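Local structure of CocE/NonD family hydrolase (Staphylococcus aureus subsp. aureus COL, 3III) at residues Ile429-Arg434 with Gln505-Glu510; Gly450-Gly455 with Ser499-Lys504. The protein is probably a serine hydrolase of the CocE/NonD family, related to X-Pro dipeptidyl-peptidases, though its natural substrate is not established. All blocks are in the same frame, centred on the assembly; numbering follows the deposited sequence.

Both contacts lie in the C-terminal non-catalytic domain, with centres about 10 Å apart. Interaction 1 pairs two strands of a five-stranded antiparallel sheet; interaction 2 sets the neighbouring strand of that sheet, 447-458, against strand 490-503 of the eight-stranded antiparallel sheet. Along the chain, interaction 2 is nested within the loop that interaction 1 closes. I429 N lies 2.8 Å from A453 O, a probable hydrogen bond between adjacent strands, and K431 NZ lies 2.8 Å from L502 O. K431 CG also packs 3.6 Å from F503 CE1. Q271, from the hydrolase part of the chain, bonds V452 O and T454 N, consistent with a place for interaction 2 beside that part.

Interaction 1: residues Ile429-Arg434 with Gln505-Glu510; sequences IKKLDR and QGETLE
K431 and E507 form a salt bridge, with K431 NZ 2.8 Å from E507 OE1. The ammonium meets this oxygen from above the carboxylate plane, 35° out of it, and a bend at chi3 (100°) brings K431 CE within 3.3 Å of the same E507 OE1. Each charge has further partners: besides the L502 carbonyl, NZ binds D339, and OE1 accepts from the amide of K504. One water joins K431 NZ to E507 OE2, and another carries OE2 on to the backbone N of R434.

A second polar grip comes from R434, whose guanidinium edge presents NE and NH2 to a single acceptor, Q505 O, at 2.9 and 3.0 Å. The carbonyl oxygen lies in the guanidinium plane.

Backbone bonds join strands 424-432 and 508-514, neighbours in one antiparallel sheet of the C-terminal domain, consistent with the beta-sandwich of galactose-binding-like domains. K430 with E510 and L432 with T508 are antiparallel hydrogen-bonded pairs, each bonded in both directions; K431 with L509 is the non-hydrogen-bonded pair between them. Where the strands part, a water bonds to D433 O, G506 O and T508 OG1, the last also bonded to T398.

Side-chain packing occupies both faces. K430 and E510 run side by side, K430 CD lying 3.6 Å from E510 OE1, but their ends diverge: K430 NZ reaches E438 and Q451, while E510 OE2 binds S394. L432 CD2 touches the same E510 OE1 at 3.8 Å. On the other face the contact is apolar, I429 CG2 packing 3.8 Å from L509 CG.

Interaction 2: residues Gly450-Gly455 with Ser499-Lys504; sequences GQVATG and SGTLFK
S499 packs against V452 and A453 where strands 447-458 and 490-503 come close together. They belong to the two antiparallel sheets of a probable beta-sandwich, the fold expected of this domain from its kinship with galactose-binding-like modules, and T454 is backbone-bonded to L497 just before the second segment. Strand 447-458 has a classic beta bulge here: V452 and A453 both face I429 on the adjacent strand, and both turn their CB toward segment 499-504. Q451 NE2 donates to T454 OG1 over 3.0 Å, a nearly straight bond (170°) that spans the two bulge residues. Direct hydrogen bonds between the two segments are absent.

At S499 the approach is closest through CB, which lies 3.3 Å from V452 O. OG sits between the backbone N and the carbonyl carbon (chi1 70°), where it touches both residues of the bulge: S499 OG is 3.7 Å from A453 CB and equally far from V452 CG1.

G500 contributes through its carbonyl, which accepts a bond from R338 NE. T501, next along, again turns toward V452, and the two branched side chains cross obliquely. T501 OG1 meets V452 CG1 at 3.5 Å, while the methyl groups V452 CG2 and T501 CG2 are 4.1 Å apart. The polar partner of this hydroxyl is R338, whose NH2 also binds V452 O; the arginine, from strand 333-338 of the large mixed sheet, thus bridges the two segments. With Q271 as a second donor, the buried V452 carbonyl has partners from outside both antiparallel sheets.

Beyond L502, the ring of F503 leans back toward the bulge and meets the ring of F399. F503 CZ stands 4.2 Å from V452 CG2.

Interaction 1: residues Ile429-Arg434 with Gln505-Glu510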
# COMPACT_ATOMS: atom_id res chain seq x y z
N ILE A 429 7.10 -2.30 16.80
CA ILE A 429 8.56 -2.32 16.89
C ILE A 429 9.04 -0.88 16.82
O ILE A 429 8.64 -0.13 15.89
CB ILE A 429 9.19 -3.08 15.73
CG1 ILE A 429 8.57 -4.47 15.62
CG2 ILE A 429 10.80 -3.15 15.87
CD1 ILE A 429 8.76 -5.34 16.92
N LYS A 430 9.89 -0.50 17.77
CA LYS A 430 10.49 0.86 17.84
C LYS A 430 12.02 0.71 17.84
O LYS A 430 12.55 -0.35 18.23
CB LYS A 430 10.06 1.59 19.12
CG LYS A 430 8.60 1.84 19.24
CD LYS A 430 8.18 2.57 20.49
CE LYS A 430 6.70 2.96 20.37
NZ LYS A 430 6.41 3.98 19.31
N LYS A 431 12.70 1.76 17.41
CA LYS A 431 14.14 1.88 17.51
C LYS A 431 14.41 3.01 18.44
O LYS A 431 13.75 4.08 18.32
CB LYS A 431 14.78 2.21 16.17
CG LYS A 431 16.34 2.27 16.33
CD LYS A 431 17.10 2.24 15.03
CE LYS A 431 17.58 3.57 14.55
NZ LYS A 431 18.69 3.53 13.56
N LEU A 432 15.35 2.79 19.38
CA LEU A 432 15.76 3.79 20.32
C LEU A 432 17.24 4.07 20.07
O LEU A 432 18.02 3.13 19.84
CB LEU A 432 15.55 3.35 21.77
CG LEU A 432 14.26 2.67 22.21
CD1 LEU A 432 14.30 2.47 23.74
CD2 LEU A 432 13.09 3.54 21.81
N ASP A 433 17.62 5.34 20.09
CA ASP A 433 18.97 5.71 19.67
C ASP A 433 19.88 5.43 20.87
O ASP A 433 19.40 4.93 21.88
CB ASP A 433 19.10 7.15 19.16
CG ASP A 433 18.68 8.18 20.15
OD1 ASP A 433 18.74 7.94 21.38
OD2 ASP A 433 18.28 9.28 19.69
N ARG A 434 21.16 5.76 20.75
CA ARG A 434 22.12 5.51 21.81
C ARG A 434 21.87 6.34 23.07
O ARG A 434 22.42 6.03 24.08
CB ARG A 434 23.52 5.75 21.34
CG ARG A 434 23.97 4.77 20.28
CD ARG A 434 25.06 5.40 19.44
NE ARG A 434 25.68 4.38 18.60
CZ ARG A 434 26.28 4.64 17.46
NH1 ARG A 434 26.35 5.89 17.01
NH2 ARG A 434 26.81 3.64 16.78
N GLN A 505 25.28 -0.34 16.33
CA GLN A 505 25.82 -0.76 17.60
C GLN A 505 25.44 0.25 18.64
O GLN A 505 25.67 1.46 18.43
CB GLN A 505 27.38 -0.81 17.51
CG GLN A 505 28.03 -1.06 18.88
CD GLN A 505 29.54 -1.06 18.76
OE1 GLN A 505 30.12 -0.39 17.87
NE2 GLN A 505 30.20 -1.79 19.65
N GLY A 506 24.88 -0.21 19.77
CA GLY A 506 24.45 0.70 20.82
C GLY A 506 23.01 1.14 20.74
O GLY A 506 22.45 1.69 21.71
N GLU A 507 22.37 0.91 19.59
CA GLU A 507 20.96 1.24 19.44
C GLU A 507 20.10 0.07 19.92
O GLU A 507 20.60 -1.04 20.02
CB GLU A 507 20.65 1.64 17.99
CG GLU A 507 21.33 3.00 17.61
CD GLU A 507 20.91 3.61 16.28
OE1 GLU A 507 20.78 2.89 15.26
OE2 GLU A 507 20.75 4.85 16.26
N THR A 508 18.82 0.32 20.17
CA THR A 508 17.93 -0.67 20.78
C THR A 508 16.69 -0.92 19.96
O THR A 508 16.10 0.00 19.45
CB THR A 508 17.51 -0.11 22.12
OG1 THR A 508 18.71 0.06 22.90
CG2 THR A 508 16.49 -1.05 22.89
N LEU A 509 16.26 -2.17 19.89
CA LEU A 509 14.96 -2.51 19.36
C LEU A 509 14.07 -2.76 20.52
O LEU A 509 14.46 -3.43 21.54
CB LEU A 509 15.08 -3.78 18.47
CG LEU A 509 13.77 -4.34 17.90
CD1 LEU A 509 14.03 -5.14 16.57
CD2 LEU A 509 13.02 -5.19 18.90
N GLU A 510 12.87 -2.23 20.42
CA GLU A 510 11.87 -2.36 21.47
C GLU A 510 10.58 -2.90 20.88
O GLU A 510 10.06 -2.36 19.91
CB GLU A 510 11.60 -1.03 22.14
CG GLU A 510 10.64 -1.11 23.33
CD GLU A 510 10.33 0.28 23.90
OE1 GLU A 510 10.31 1.27 23.13
OE2 GLU A 510 10.12 0.38 25.12
O HOH W 1 20.33 6.20 14.06
O HOH W 2 19.73 2.44 22.97
O HOH W 3 22.02 6.28 18.10

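Interaction 2: residues Gly450-Gly455 with Ser499-Lys504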
# COMPACT_ATOMS: atom_id res chain seq x y z
N GLY A 450 6.25 8.21 13.43
CA GLY A 450 6.00 6.81 13.39
C GLY A 450 7.13 5.96 13.90
O GLY A 450 8.14 6.43 14.43
N GLN A 451 6.96 4.65 13.74
CA GLN A 451 7.85 3.69 14.35
C GLN A 451 8.41 2.77 13.27
O GLN A 451 8.34 3.07 12.09
CB GLN A 451 7.13 2.96 15.51
CG GLN A 451 6.00 2.01 15.11
CD GLN A 451 5.12 1.50 16.35
OE1 GLN A 451 5.39 1.83 17.47
NE2 GLN A 451 4.09 0.69 16.08
N VAL A 452 9.05 1.71 13.67
CA VAL A 452 9.73 0.82 12.70
C VAL A 452 8.75 -0.09 12.00
O VAL A 452 8.74 -0.19 10.76
CB VAL A 452 10.77 -0.05 13.41
CG1 VAL A 452 11.31 -1.25 12.53
CG2 VAL A 452 11.93 0.79 13.93
N ALA A 453 7.96 -0.79 12.78
CA ALA A 453 6.95 -1.73 12.26
C ALA A 453 5.74 -1.81 13.20
O ALA A 453 5.85 -1.63 14.40
CB ALA A 453 7.58 -3.13 12.07
N THR A 454 4.60 -2.11 12.61
CA THR A 454 3.36 -2.22 13.31
C THR A 454 2.66 -3.54 12.93
O THR A 454 2.72 -4.05 11.74
CB THR A 454 2.52 -0.96 12.98
OG1 THR A 454 3.33 0.21 13.27
CG2 THR A 454 1.18 -0.86 13.78
N GLY A 455 1.92 -4.07 13.90
CA GLY A 455 0.99 -5.18 13.62
C GLY A 455 -0.16 -5.28 14.62
O GLY A 455 -0.11 -4.68 15.69
N SER A 499 9.33 -4.19 7.05
CA SER A 499 10.07 -2.98 7.37
C SER A 499 11.58 -3.21 7.09
O SER A 499 12.03 -4.31 7.05
CB SER A 499 9.83 -2.62 8.84
OG SER A 499 10.44 -3.54 9.70
N GLY A 500 12.30 -2.13 6.83
CA GLY A 500 13.74 -2.17 6.56
C GLY A 500 14.45 -1.12 7.35
O GLY A 500 14.27 0.08 7.09
N THR A 501 15.34 -1.54 8.25
CA THR A 501 15.90 -0.63 9.24
C THR A 501 17.26 -1.09 9.69
O THR A 501 17.47 -2.31 9.87
CB THR A 501 14.94 -0.57 10.49
OG1 THR A 501 13.59 -0.62 10.01
CG2 THR A 501 15.17 0.70 11.37
N LEU A 502 18.18 -0.13 9.84
CA LEU A 502 19.48 -0.34 10.47
C LEU A 502 19.35 -0.09 11.96
O LEU A 502 18.76 0.96 12.37
CB LEU A 502 20.49 0.70 9.95
CG LEU A 502 21.90 0.78 10.52
CD1 LEU A 502 22.64 -0.57 10.31
CD2 LEU A 502 22.61 1.98 9.79
N PHE A 503 19.91 -1.00 12.76
CA PHE A 503 20.10 -0.75 14.19
C PHE A 503 21.60 -0.72 14.37
O PHE A 503 22.26 -1.74 14.17
CB PHE A 503 19.42 -1.88 15.04
CG PHE A 503 17.94 -1.89 14.96
CD1 PHE A 503 17.16 -1.30 15.96
CD2 PHE A 503 17.30 -2.39 13.84
CE1 PHE A 503 15.79 -1.28 15.87
CE2 PHE A 503 15.91 -2.36 13.74
CZ PHE A 503 15.16 -1.80 14.74
N LYS A 504 22.16 0.46 14.64
CA LYS A 504 23.60 0.59 14.85
C LYS A 504 24.00 0.02 16.19
O LYS A 504 23.20 -0.07 17.08
CB LYS A 504 24.05 2.05 14.78
CG LYS A 504 23.78 2.78 13.43
CD LYS A 504 24.13 4.29 13.61
CE LYS A 504 24.29 5.02 12.29
NZ LYS A 504 24.82 6.42 12.55